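Local coordinates for protein peptidyl tryptophan dihydroxylase (Pseudomonas putida, PDB 7CTQ) that probably uses its bound FAD to dihydroxylate a peptidyl tryptophan, a step essential for biogenesis of the tryptophylquinone cofactor of quinohemoprotein amine dehydrogenase, at residues G300-F305 against G369-A374; E375-A380 against E393-V398. One frame throughout, in Å; residues are numbered along the deposited sequence.

Contact 1: G300-F305 against G369-A374; sequences GLARQF and GLVDEA
Ala302 and Val371 are the residues whose CA atoms come nearest, 5.4 Å apart, where the start of a long helix passes strand 370-374 almost perpendicularly: the two short axes make an angle of 96° and come within 7.6 Å of each other. No hydrogen bond joins the segments, and the fit is apolar. Val371 carries most of it on the strand side. Its CG1 stands anti to the backbone N (chi1 176°) and rests against the helix backbone at Leu301, 3.6 Å from Leu301 O, while also touching CB of Leu301 and CB of Phe305. The other branch, CG2, meets Phe305 CB and lies obliquely to the ring, 4.1 Å from Phe305 CG. Ala302 packs on the same valine, with CB of Ala302 4.3 Å from CB of Val371. Further along the strand, Glu373 is crossed by Leu301 at about a right angle. Leu301 CD1 sits 3.7 Å from Glu373 CB, and Leu301 CD2 runs against CG and the carboxylate end of the extended glutamate. An alanine in place of Leu301 would probably open a gap beside Glu373 and leave its aliphatic part without this cover. Next to it, Asp372 OD1 takes the amide N of Glu373 at 2.7 Å through its anti lone pair and also forms a salt bridge with Arg298, just ahead of the helix. Helix 285-294 adds Thr291 beside Ala302 and Val288 beside Phe305, and Thr291 OG1 also bonds Val371 N. The arrangement is a beta-hairpin, strands 359-367 and 370-378, laid across a helix of the flavoprotein body.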
loop_
_atom_site.group_PDB
_atom_site.type_symbol
_atom_site.label_atom_id
_atom_site.label_comp_id
_atom_site.label_asym_id
_atom_site.label_seq_id
_atom_site.Cartn_x
_atom_site.Cartn_y
_atom_site.Cartn_z
ATOM N N GLY A 300 -4.109 -21.191 10.948
ATOM C CA GLY A 300 -4.009 -21.523 9.535
ATOM C C GLY A 300 -4.963 -20.694 8.694
ATOM O O GLY A 300 -4.568 -20.092 7.688
ATOM N N LEU A 301 -6.231 -20.634 9.111
ATOM C CA LEU A 301 -7.209 -19.823 8.392
ATOM C C LEU A 301 -6.821 -18.358 8.420
ATOM O O LEU A 301 -6.869 -17.671 7.394
ATOM C CB LEU A 301 -8.598 -20.003 8.992
ATOM C CG LEU A 301 -9.259 -21.373 8.865
ATOM C CD1 LEU A 301 -10.523 -21.432 9.730
ATOM C CD2 LEU A 301 -9.567 -21.676 7.402
ATOM N N ALA A 302 -6.436 -17.857 9.592
ATOM C CA ALA A 302 -6.065 -16.455 9.699
ATOM C C ALA A 302 -4.857 -16.144 8.836
ATOM O O ALA A 302 -4.795 -15.083 8.202
ATOM C CB ALA A 302 -5.797 -16.084 11.169
ATOM N N ARG A 303 -3.885 -17.058 8.784
ATOM C CA ARG A 303 -2.706 -16.797 7.968
ATOM C C ARG A 303 -3.069 -16.773 6.493
ATOM O O ARG A 303 -2.618 -15.893 5.750
ATOM C CB ARG A 303 -1.615 -17.841 8.231
ATOM C CG ARG A 303 -0.958 -17.732 9.627
ATOM C CD ARG A 303 -0.214 -19.022 10.030
ATOM N NE ARG A 303 1.087 -19.098 9.372
ATOM C CZ ARG A 303 2.062 -19.937 9.709
ATOM N NH1 ARG A 303 3.204 -19.914 9.035
ATOM N NH2 ARG A 303 1.897 -20.798 10.709
ATOM N N GLN A 304 -3.903 -17.727 6.062
ATOM C CA GLN A 304 -4.326 -17.760 4.668
ATOM C C GLN A 304 -5.121 -16.511 4.315
ATOM O O GLN A 304 -4.950 -15.936 3.234
ATOM C CB GLN A 304 -5.148 -19.018 4.402
ATOM C CG GLN A 304 -5.616 -19.118 2.941
ATOM C CD GLN A 304 -6.515 -20.315 2.687
ATOM O OE1 GLN A 304 -6.472 -21.290 3.424
ATOM N NE2 GLN A 304 -7.340 -20.240 1.633
ATOM N N PHE A 305 -5.970 -16.048 5.234
ATOM C CA PHE A 305 -6.749 -14.847 4.958
ATOM C C PHE A 305 -5.837 -13.656 4.666
ATOM O O PHE A 305 -6.052 -12.917 3.694
ATOM C CB PHE A 305 -7.688 -14.544 6.135
ATOM C CG PHE A 305 -8.619 -13.406 5.864
ATOM C CD1 PHE A 305 -8.236 -12.097 6.142
ATOM C CD2 PHE A 305 -9.862 -13.637 5.293
ATOM C CE1 PHE A 305 -9.074 -11.029 5.852
ATOM C CE2 PHE A 305 -10.722 -12.575 5.014
ATOM C CZ PHE A 305 -10.321 -11.266 5.285
ATOM N N GLY A 369 -15.223 -10.284 14.094
ATOM C CA GLY A 369 -13.849 -9.958 14.410
ATOM C C GLY A 369 -12.874 -11.113 14.337
ATOM O O GLY A 369 -11.727 -10.963 14.765
ATOM N N LEU A 370 -13.294 -12.267 13.844
ATOM C CA LEU A 370 -12.423 -13.428 13.782
ATOM C C LEU A 370 -12.473 -14.042 12.392
ATOM O O LEU A 370 -13.524 -14.057 11.742
ATOM C CB LEU A 370 -12.830 -14.492 14.800
ATOM C CG LEU A 370 -12.797 -14.134 16.293
ATOM C CD1 LEU A 370 -13.686 -15.113 17.086
ATOM C CD2 LEU A 370 -11.376 -14.156 16.803
ATOM N N VAL A 371 -11.334 -14.570 11.951
ATOM C CA VAL A 371 -11.301 -15.329 10.707
ATOM C C VAL A 371 -11.889 -16.699 10.991
ATOM O O VAL A 371 -11.421 -17.423 11.875
ATOM C CB VAL A 371 -9.874 -15.427 10.141
ATOM C CG1 VAL A 371 -9.840 -16.313 8.866
ATOM C CG2 VAL A 371 -9.334 -14.039 9.841
ATOM N N ASP A 372 -12.958 -17.024 10.291
ATOM C CA ASP A 372 -13.587 -18.328 10.387
ATOM C C ASP A 372 -13.494 -18.944 9.006
ATOM O O ASP A 372 -12.708 -18.491 8.171
ATOM C CB ASP A 372 -15.037 -18.192 10.876
ATOM C CG ASP A 372 -15.532 -19.416 11.645
ATOM O OD1 ASP A 372 -15.284 -20.567 11.203
ATOM O OD2 ASP A 372 -16.194 -19.228 12.702
ATOM N N GLU A 373 -14.294 -19.963 8.753
ATOM C CA GLU A 373 -14.296 -20.662 7.488
ATOM C C GLU A 373 -15.753 -20.902 7.126
ATOM O O GLU A 373 -16.570 -21.190 8.004
ATOM C CB GLU A 373 -13.523 -21.976 7.606
ATOM C CG GLU A 373 -13.083 -22.578 6.309
ATOM C CD GLU A 373 -12.554 -23.995 6.493
ATOM O OE1 GLU A 373 -13.062 -24.703 7.391
ATOM O OE2 GLU A 373 -11.638 -24.399 5.742
ATOM N N ALA A 374 -16.088 -20.751 5.847
ATOM C CA ALA A 374 -17.458 -20.991 5.420
ATOM C C ALA A 374 -17.441 -21.364 3.955
ATOM O O ALA A 374 -16.481 -21.079 3.236
ATOM C CB ALA A 374 -18.361 -19.767 5.652
#

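Contact 2: E375-A380 against E393-V398; sequences EVVVTA and ELAPAV
Val377 drives its CG2 branch against residues 394-398, overlapping both backbone and side chains there. CG2, anti to the carbonyl carbon and so turned to the helix side, lies 3.6 Å from Ala395 N, with CA of the same alanine equally near. On one flank Val377 CG2 touches CB of Leu394 at 3.7 Å. Val398, one turn further on, reaches toward Val377 tip to tip, its CG2 being 3.7 Å from Val377 CG2 and a little farther from Val377 CG1. One methyl thus serves three residues of the opposing segment. Two residues back along the strand, Glu375 meets Ala395: the alanine CB packs 3.7 Å from Glu375 CB and also lies against Glu375 O. No direct hydrogen bond joins the two segments, but water bridges them. Water 1 accepts from Ala395 N at 2.7 Å and donates to Glu375 O, tying the backbone at Ala395 to the strand. That carbonyl oxygen receives a second water as well; water 2 donates to it at 2.9 Å and, weakly, to Glu393 OE1, whose firmer partner is Trp387 NE1. The extended Glu375 carries its OE2 over Ala395 CB to a salt bridge with Arg399, so the strand is held to the helix by charge as well as by apolar contact. Trp425 of helix 416-428 touches both Val377 and Leu394, adding a second helix to this buried cluster, while strand 359-367 pairs with strand 370-378 through backbone bonds at Val376 and Val378.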
loop_
_atom_site.group_PDB
_atom_site.type_symbol
_atom_site.label_atom_id
_atom_site.label_comp_id
_atom_site.label_asym_id
_atom_site.label_seq_id
_atom_site.Cartn_x
_atom_site.Cartn_y
_atom_site.Cartn_z
ATOM N N GLU A 375 -18.502 -22.043 3.527
ATOM C CA GLU A 375 -18.717 -22.269 2.106
ATOM C C GLU A 375 -18.994 -20.926 1.446
ATOM O O GLU A 375 -19.915 -20.208 1.845
ATOM C CB GLU A 375 -19.874 -23.239 1.879
ATOM C CG GLU A 375 -19.521 -24.689 2.206
ATOM C CD GLU A 375 -20.344 -25.692 1.406
ATOM O OE1 GLU A 375 -20.003 -26.892 1.436
ATOM O OE2 GLU A 375 -21.336 -25.284 0.752
ATOM N N VAL A 376 -18.166 -20.559 0.476
ATOM C CA VAL A 376 -18.340 -19.321 -0.269
ATOM C C VAL A 376 -18.394 -19.699 -1.736
ATOM O O VAL A 376 -18.147 -20.845 -2.110
ATOM C CB VAL A 376 -17.207 -18.304 -0.003
ATOM C CG1 VAL A 376 -17.099 -18.011 1.501
ATOM C CG2 VAL A 376 -15.891 -18.851 -0.527
ATOM N N VAL A 377 -18.726 -18.726 -2.573
ATOM C CA VAL A 377 -18.808 -18.949 -4.014
ATOM C C VAL A 377 -17.607 -18.275 -4.668
ATOM O O VAL A 377 -17.448 -17.056 -4.567
ATOM C CB VAL A 377 -20.127 -18.428 -4.589
ATOM C CG1 VAL A 377 -20.147 -18.666 -6.102
ATOM C CG2 VAL A 377 -21.304 -19.125 -3.889
ATOM N N VAL A 378 -16.740 -19.081 -5.303
ATOM C CA VAL A 378 -15.524 -18.595 -5.946
ATOM C C VAL A 378 -15.841 -18.338 -7.413
ATOM O O VAL A 378 -16.395 -19.205 -8.097
ATOM C CB VAL A 378 -14.376 -19.607 -5.801
ATOM C CG1 VAL A 378 -13.144 -19.192 -6.641
ATOM C CG2 VAL A 378 -13.994 -19.767 -4.318
ATOM N N THR A 379 -15.515 -17.138 -7.883
ATOM C CA THR A 379 -15.811 -16.713 -9.242
ATOM C C THR A 379 -14.560 -16.126 -9.888
ATOM O O THR A 379 -13.555 -15.843 -9.225
ATOM C CB THR A 379 -16.928 -15.659 -9.274
ATOM O OG1 THR A 379 -16.396 -14.401 -8.838
ATOM C CG2 THR A 379 -18.120 -16.060 -8.400
ATOM N N ALA A 380 -14.654 -15.909 -11.204
ATOM C CA ALA A 380 -13.569 -15.262 -11.931
ATOM C C ALA A 380 -13.223 -13.905 -11.323
ATOM O O ALA A 380 -12.044 -13.575 -11.152
ATOM C CB ALA A 380 -13.956 -15.114 -13.409
ATOM N N GLU A 393 -26.502 -15.944 2.394
ATOM C CA GLU A 393 -25.395 -16.777 1.951
ATOM C C GLU A 393 -25.665 -17.296 0.545
ATOM O O GLU A 393 -26.768 -17.754 0.240
ATOM C CB GLU A 393 -25.183 -17.955 2.905
ATOM C CG GLU A 393 -25.002 -17.572 4.356
ATOM C CD GLU A 393 -24.516 -18.741 5.195
ATOM O OE1 GLU A 393 -23.339 -18.713 5.602
ATOM O OE2 GLU A 393 -25.301 -19.688 5.435
ATOM N N LEU A 394 -24.637 -17.253 -0.301
ATOM C CA LEU A 394 -24.779 -17.623 -1.706
ATOM C C LEU A 394 -24.475 -19.086 -1.998
ATOM O O LEU A 394 -25.009 -19.635 -2.969
ATOM C CB LEU A 394 -23.864 -16.751 -2.562
ATOM C CG LEU A 394 -24.095 -15.251 -2.456
ATOM C CD1 LEU A 394 -22.987 -14.537 -3.221
ATOM C CD2 LEU A 394 -25.462 -14.878 -3.002
ATOM N N ALA A 395 -23.605 -19.728 -1.220
ATOM C CA ALA A 395 -23.246 -21.110 -1.537
ATOM C C ALA A 395 -24.442 -22.057 -1.593
ATOM O O ALA A 395 -24.471 -22.908 -2.504
ATOM C CB ALA A 395 -22.200 -21.624 -0.535
ATOM N N PRO A 396 -25.437 -21.981 -0.698
ATOM C CA PRO A 396 -26.594 -22.892 -0.843
ATOM C C PRO A 396 -27.334 -22.696 -2.157
ATOM O O PRO A 396 -27.652 -23.675 -2.850
ATOM C CB PRO A 396 -27.466 -22.543 0.369
ATOM C CG PRO A 396 -26.526 -21.955 1.363
ATOM C CD PRO A 396 -25.535 -21.178 0.538
ATOM N N ALA A 397 -27.612 -21.441 -2.517
ATOM C CA ALA A 397 -28.260 -21.163 -3.793
ATOM C C ALA A 397 -27.447 -21.712 -4.961
ATOM O O ALA A 397 -27.994 -22.363 -5.853
ATOM C CB ALA A 397 -28.481 -19.657 -3.943
ATOM N N VAL A 398 -26.130 -21.467 -4.969
ATOM C CA VAL A 398 -25.316 -21.883 -6.112
ATOM C C VAL A 398 -25.198 -23.403 -6.166
ATOM O O VAL A 398 -25.190 -24.001 -7.248
ATOM C CB VAL A 398 -23.933 -21.201 -6.069
ATOM C CG1 VAL A 398 -23.019 -21.790 -7.125
ATOM C CG2 VAL A 398 -24.076 -19.690 -6.250
HETATM O O HOH W 1 -21.751 -18.652 0.458
HETATM O O HOH W 2 -22.160 -20.720 3.560
#

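In the fold
Both contacts draw on strand 370-378, and their strand segments follow one another without a break. Contact 1 uses its first part, against helix 299-327; contact 2 uses the next, against helix 395-402. Their centres lie about 17 Å apart, and beyond that shared strand they do not meet. The strand, paired with 359-367, therefore spans from the helix of the flavoprotein body to the small C-terminal helices. The contact centres lie about 22 Å and 29 Å from the centre of the chain, on the same side of it. The FAD pocket is formed by residues between 12 and 278, so none of the four segments contributes to it.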